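Esterase (Alcaligenes sp., PDB 1QLW) probably hydrolyses carboxylic esters, as a bacterial esterase of the alpha/beta-hydrolase fold. Local coordinates at residues A[157-171]-A[294-306]. Residues are numbered along the deposited sequence; the frame is centred on the assembly and turned at random.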
loop_
_atom_site.group_PDB
_atom_site.type_symbol
_atom_site.label_atom_id
_atom_site.label_comp_id
_atom_site.label_asym_id
_atom_site.label_seq_id
_atom_site.Cartn_x
_atom_site.Cartn_y
_atom_site.Cartn_z
ATOM N N ASP A 157 -5.375 11.419 30.191
ATOM C CA ASP A 157 -5.239 12.593 29.340
ATOM C C ASP A 157 -4.700 12.278 27.951
ATOM O O ASP A 157 -4.319 13.211 27.230
ATOM C CB ASP A 157 -4.343 13.660 29.990
ATOM C CG ASP A 157 -2.901 13.235 30.126
ATOM O OD1 ASP A 157 -2.532 12.121 29.721
ATOM O OD2 ASP A 157 -2.106 14.054 30.641
ATOM N N THR A 158 -4.657 11.011 27.545
ATOM C CA THR A 158 -4.062 10.742 26.242
ATOM C C THR A 158 -4.870 11.423 25.141
ATOM O O THR A 158 -6.093 11.489 25.156
ATOM C CB THR A 158 -3.984 9.242 25.947
ATOM O OG1 THR A 158 -3.307 9.098 24.677
ATOM C CG2 THR A 158 -5.332 8.554 25.818
ATOM N N GLN A 159 -4.141 11.935 24.157
ATOM C CA GLN A 159 -4.755 12.451 22.937
ATOM C C GLN A 159 -5.060 11.339 21.933
ATOM O O GLN A 159 -5.754 11.605 20.951
ATOM C CB GLN A 159 -3.841 13.479 22.275
ATOM C CG GLN A 159 -3.643 14.756 23.062
ATOM C CD GLN A 159 -4.736 15.774 22.918
ATOM O OE1 GLN A 159 -5.702 15.576 22.174
ATOM N NE2 GLN A 159 -4.506 16.913 23.559
ATOM N N PHE A 160 -4.544 10.134 22.133
ATOM C CA PHE A 160 -4.819 9.120 21.114
ATOM C C PHE A 160 -6.250 8.652 21.248
ATOM O O PHE A 160 -6.721 8.445 22.370
ATOM C CB PHE A 160 -3.871 7.902 21.278
ATOM C CG PHE A 160 -4.042 7.000 20.086
ATOM C CD1 PHE A 160 -3.385 7.273 18.887
ATOM C CD2 PHE A 160 -4.883 5.912 20.132
ATOM C CE1 PHE A 160 -3.606 6.476 17.769
ATOM C CE2 PHE A 160 -5.126 5.121 19.015
ATOM C CZ PHE A 160 -4.478 5.417 17.837
ATOM N N PRO A 161 -6.961 8.443 20.133
ATOM C CA PRO A 161 -8.340 7.946 20.178
ATOM C C PRO A 161 -8.341 6.445 20.494
ATOM O O PRO A 161 -8.554 5.592 19.623
ATOM C CB PRO A 161 -8.870 8.230 18.785
ATOM C CG PRO A 161 -7.648 8.113 17.913
ATOM C CD PRO A 161 -6.542 8.729 18.750
ATOM N N VAL A 162 -8.140 6.113 21.775
ATOM C CA VAL A 162 -8.024 4.733 22.201
ATOM C C VAL A 162 -9.291 3.938 21.989
ATOM O O VAL A 162 -9.218 2.710 21.871
ATOM C CB VAL A 162 -7.514 4.586 23.651
ATOM C CG1 VAL A 162 -6.068 5.037 23.802
ATOM C CG2 VAL A 162 -8.428 5.333 24.598
ATOM N N GLN A 163 -10.450 4.581 21.840
ATOM C CA GLN A 163 -11.660 3.869 21.449
ATOM C C GLN A 163 -11.531 3.209 20.086
ATOM O O GLN A 163 -12.293 2.282 19.788
ATOM C CB GLN A 163 -12.873 4.791 21.473
ATOM C CG GLN A 163 -13.030 5.771 20.348
ATOM C CD GLN A 163 -12.215 7.029 20.352
ATOM O OE1 GLN A 163 -11.314 7.227 21.165
ATOM N NE2 GLN A 163 -12.520 7.932 19.420
ATOM N N ALA A 164 -10.605 3.670 19.266
ATOM C CA ALA A 164 -10.352 3.137 17.936
ATOM C C ALA A 164 -9.083 2.309 17.902
ATOM O O ALA A 164 -8.458 2.145 16.852
ATOM C CB ALA A 164 -10.304 4.270 16.915
ATOM N N GLN A 165 -8.711 1.699 19.039
ATOM C CA GLN A 165 -7.511 0.867 19.036
ATOM C C GLN A 165 -7.639 -0.273 18.030
ATOM O O GLN A 165 -6.655 -0.642 17.403
ATOM C CB GLN A 165 -7.151 0.329 20.418
ATOM C CG GLN A 165 -8.191 -0.573 21.052
ATOM C CD GLN A 165 -7.686 -1.249 22.318
ATOM O OE1 GLN A 165 -6.848 -2.152 22.195
ATOM N NE2 GLN A 165 -8.139 -0.813 23.464
ATOM N N ALA A 166 -8.833 -0.860 17.853
ATOM C CA ALA A 166 -8.966 -1.955 16.888
ATOM C C ALA A 166 -8.548 -1.534 15.487
ATOM O O ALA A 166 -7.932 -2.303 14.732
ATOM C CB ALA A 166 -10.392 -2.482 16.833
ATOM N N GLU A 167 -8.928 -0.321 15.100
ATOM C CA GLU A 167 -8.591 0.218 13.784
ATOM C C GLU A 167 -7.097 0.474 13.711
ATOM O O GLU A 167 -6.491 0.195 12.662
ATOM C CB GLU A 167 -9.417 1.455 13.477
ATOM C CG GLU A 167 -10.895 1.181 13.236
ATOM C CD GLU A 167 -11.752 0.992 14.453
ATOM O OE1 GLU A 167 -11.351 1.186 15.605
ATOM O OE2 GLU A 167 -12.936 0.619 14.224
ATOM N N LEU A 168 -6.463 0.958 14.773
ATOM C CA LEU A 168 -5.010 1.079 14.736
ATOM C C LEU A 168 -4.375 -0.290 14.502
ATOM O O LEU A 168 -3.487 -0.446 13.670
ATOM C CB LEU A 168 -4.481 1.676 16.034
ATOM C CG LEU A 168 -2.954 1.725 16.149
ATOM C CD1 LEU A 168 -2.322 2.583 15.074
ATOM C CD2 LEU A 168 -2.584 2.225 17.543
ATOM N N TRP A 169 -4.848 -1.305 15.223
ATOM C CA TRP A 169 -4.257 -2.638 15.048
ATOM C C TRP A 169 -4.411 -3.135 13.630
ATOM O O TRP A 169 -3.553 -3.830 13.088
ATOM C CB TRP A 169 -4.841 -3.644 16.031
ATOM C CG TRP A 169 -4.851 -3.245 17.476
ATOM C CD1 TRP A 169 -5.825 -3.598 18.376
ATOM C CD2 TRP A 169 -3.909 -2.459 18.200
ATOM N NE1 TRP A 169 -5.536 -3.088 19.607
ATOM C CE2 TRP A 169 -4.369 -2.372 19.534
ATOM C CE3 TRP A 169 -2.716 -1.799 17.912
ATOM C CZ2 TRP A 169 -3.713 -1.670 20.546
ATOM C CZ3 TRP A 169 -2.041 -1.098 18.903
ATOM C CH2 TRP A 169 -2.548 -1.052 20.210
ATOM N N GLN A 170 -5.530 -2.776 12.958
ATOM C CA GLN A 170 -5.722 -3.160 11.576
ATOM C C GLN A 170 -4.632 -2.618 10.656
ATOM O O GLN A 170 -4.354 -3.261 9.634
ATOM C CB GLN A 170 -7.080 -2.689 11.046
ATOM C CG GLN A 170 -8.265 -3.470 11.555
ATOM C CD GLN A 170 -9.579 -2.851 11.102
ATOM O OE1 GLN A 170 -9.744 -1.631 11.240
ATOM N NE2 GLN A 170 -10.491 -3.632 10.555
ATOM N N GLN A 171 -4.079 -1.433 10.936
ATOM C CA GLN A 171 -3.104 -0.866 10.019
ATOM C C GLN A 171 -1.674 -1.296 10.314
ATOM O O GLN A 171 -0.770 -0.911 9.554
ATOM C CB GLN A 171 -3.215 0.647 9.923
ATOM C CG GLN A 171 -2.734 1.442 11.123
ATOM C CD GLN A 171 -2.720 2.928 10.823
ATOM O OE1 GLN A 171 -3.798 3.587 10.848
ATOM N NE2 GLN A 171 -1.586 3.477 10.525
ATOM N N HIS A 294 -0.695 19.070 25.668
ATOM C CA HIS A 294 -0.488 17.933 26.540
ATOM C C HIS A 294 -1.157 16.654 26.055
ATOM O O HIS A 294 -2.164 16.701 25.347
ATOM C CB HIS A 294 -1.081 18.275 27.928
ATOM C CG HIS A 294 -0.470 19.507 28.521
ATOM N ND1 HIS A 294 -0.989 20.773 28.472
ATOM C CD2 HIS A 294 0.747 19.639 29.093
ATOM C CE1 HIS A 294 -0.179 21.620 29.098
ATOM N NE2 HIS A 294 0.907 20.961 29.459
ATOM N N GLY A 295 -0.588 15.529 26.464
ATOM C CA GLY A 295 -1.194 14.235 26.226
ATOM C C GLY A 295 -0.836 13.566 24.911
ATOM O O GLY A 295 -1.355 12.476 24.665
ATOM N N ASN A 296 -0.010 14.137 24.058
ATOM C CA ASN A 296 0.248 13.493 22.775
ATOM C C ASN A 296 1.005 12.186 22.947
ATOM O O ASN A 296 1.935 12.071 23.725
ATOM C CB ASN A 296 0.981 14.414 21.805
ATOM C CG ASN A 296 0.038 15.424 21.191
ATOM O OD1 ASN A 296 -0.014 16.579 21.620
ATOM N ND2 ASN A 296 -0.717 14.956 20.190
ATOM N N SER A 297 0.556 11.227 22.128
ATOM C CA SER A 297 1.171 9.915 22.087
ATOM C C SER A 297 2.287 9.906 21.048
ATOM O O SER A 297 2.541 10.885 20.335
ATOM C CB SER A 297 0.132 8.861 21.718
ATOM O OG SER A 297 -0.215 8.907 20.336
ATOM N N HIS A 298 2.904 8.731 20.888
ATOM C CA HIS A 298 3.870 8.581 19.798
ATOM C C HIS A 298 3.217 8.708 18.423
ATOM O O HIS A 298 3.867 9.092 17.456
ATOM C CB HIS A 298 4.507 7.198 19.924
ATOM C CG HIS A 298 5.543 6.890 18.909
ATOM N ND1 HIS A 298 6.693 7.643 18.755
ATOM C CD2 HIS A 298 5.627 5.900 17.991
ATOM C CE1 HIS A 298 7.412 7.121 17.772
ATOM N NE2 HIS A 298 6.805 6.029 17.319
ATOM N N MET A 299 1.937 8.360 18.338
ATOM C CA MET A 299 1.172 8.431 17.106
ATOM C C MET A 299 0.493 9.789 16.982
ATOM O O MET A 299 -0.701 9.894 16.663
ATOM C CB MET A 299 0.159 7.288 17.054
ATOM C CG MET A 299 0.774 5.908 17.086
ATOM S SD MET A 299 1.886 5.522 15.744
ATOM C CE MET A 299 0.810 5.675 14.326
ATOM N N MET A 300 1.272 10.860 17.161
ATOM C CA MET A 300 0.673 12.194 17.296
ATOM C C MET A 300 -0.010 12.673 16.019
ATOM O O MET A 300 -0.899 13.524 16.081
ATOM C CB MET A 300 1.695 13.198 17.802
ATOM C CG MET A 300 2.807 13.466 16.803
ATOM S SD MET A 300 4.006 14.671 17.449
ATOM C CE MET A 300 4.770 13.662 18.733
ATOM N N MET A 301 0.386 12.151 14.858
ATOM C CA MET A 301 -0.279 12.458 13.601
ATOM C C MET A 301 -1.685 11.872 13.529
ATOM O O MET A 301 -2.479 12.265 12.672
ATOM C CB MET A 301 0.544 12.019 12.393
ATOM C CG MET A 301 0.670 10.524 12.152
ATOM S SD MET A 301 1.542 9.571 13.420
ATOM C CE MET A 301 3.213 10.228 13.170
ATOM N N GLN A 302 -2.031 10.959 14.437
ATOM C CA GLN A 302 -3.340 10.339 14.528
ATOM C C GLN A 302 -4.135 10.790 15.762
ATOM O O GLN A 302 -5.301 10.406 15.923
ATOM C CB GLN A 302 -3.220 8.804 14.589
ATOM C CG GLN A 302 -2.594 8.234 13.320
ATOM C CD GLN A 302 -2.399 6.737 13.364
ATOM O OE1 GLN A 302 -2.695 6.080 14.358
ATOM N NE2 GLN A 302 -1.873 6.223 12.255
ATOM N N ASP A 303 -3.505 11.558 16.640
ATOM C CA ASP A 303 -4.102 11.982 17.891
ATOM C C ASP A 303 -5.277 12.920 17.654
ATOM O O ASP A 303 -5.473 13.474 16.567
ATOM C CB ASP A 303 -3.022 12.619 18.770
ATOM C CG ASP A 303 -2.117 11.664 19.540
ATOM O OD1 ASP A 303 -2.388 10.456 19.563
ATOM O OD2 ASP A 303 -1.132 12.200 20.110
ATOM N N ARG A 304 -6.084 13.142 18.699
ATOM C CA ARG A 304 -7.279 13.966 18.582
ATOM C C ARG A 304 -6.954 15.416 18.247
ATOM O O ARG A 304 -7.772 16.108 17.645
ATOM C CB ARG A 304 -8.122 13.839 19.847
ATOM C CG ARG A 304 -8.766 12.468 19.994
ATOM C CD ARG A 304 -9.657 12.392 21.232
ATOM N NE ARG A 304 -8.941 12.603 22.475
ATOM C CZ ARG A 304 -8.849 13.696 23.215
ATOM N NH1 ARG A 304 -9.476 14.819 22.886
ATOM N NH2 ARG A 304 -8.135 13.649 24.331
ATOM N N ASN A 305 -5.796 15.906 18.668
ATOM C CA ASN A 305 -5.329 17.250 18.358
ATOM C C ASN A 305 -4.287 17.185 17.236
ATOM O O ASN A 305 -3.454 18.087 17.124
ATOM C CB ASN A 305 -4.753 17.934 19.602
ATOM C CG ASN A 305 -3.463 17.285 20.024
ATOM O OD1 ASN A 305 -3.216 16.108 19.747
ATOM N ND2 ASN A 305 -2.592 18.019 20.700
ATOM N N ASN A 306 -4.415 16.224 16.312
ATOM C CA ASN A 306 -3.411 16.103 15.264
ATOM C C ASN A 306 -3.315 17.330 14.392
ATOM O O ASN A 306 -2.213 17.567 13.859
ATOM C CB ASN A 306 -3.609 14.837 14.443
ATOM C CG ASN A 306 -4.841 14.805 13.572
ATOM O OD1 ASN A 306 -5.850 15.441 13.870
ATOM N ND2 ASN A 306 -4.762 14.029 12.487
HETATM O O HOH W 1 -0.765 9.254 25.214
HETATM O O HOH W 2 -8.604 10.009 23.746
HETATM O O HOH W 3 -4.473 20.080 22.634
#
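The side-chain amide of Gln159 stacks on that of Asn305, their planes 7° apart and Gln159 CD 3.5 Å from Asn305 CG, where two loops of the alpha/beta-hydrolase fold meet. One leads into helix 165-171; the other joins strand 283-287 to helix 306-319. A bend at chi2 turns the Gln159 amide back, and NE2 donates to His294 O at 3.0 Å, nearly in line with the carbonyl and with the acceptor in the amide plane. The backbone of Gln159 bonds to the facing loop at two places: its N donates to Gly295 O, and its O accepts from Arg304 N at 2.7 Å. Arg304 then reaches Thr158 O through NH2 (3.1 Å), at the edge of the guanidinium, while Gln159 OE1 lies over one face of that group, nearer its margin than its centre. Gly295 takes backbone angles at which a side chain would press on the preceding carbonyl oxygen, and a CB would also run into Asp157 O.

Asp303 organises its own loop. OD2 takes Asn296 ND2 on its anti lone pair and Ser297 N on its syn one, and Ser297 OG donates to OD1, so three donors fix the carboxylate. The carboxylate plane stands 74° from the Phe160 ring, and Asp303 OD1 lies near the ring plane, 3.4 Å from Phe160 CD1. An alanine in place of Asp303 is likely to leave Ser297 N and Asn296 ND2 without this acceptor, and the Ser297 hydroxyl without one for its proton, though Met299 N would still hold its oxygen. Phe160, which also stacks on Phe147, has CG anti to its own N (chi1 -171°), carrying the ring alongside Met299 and Gln302. Buried Gln302 OE1 finds no polar partner; it sits in the plane of that ring, 3.6 Å from Phe160 CE1, and equally close to Leu168 CD1.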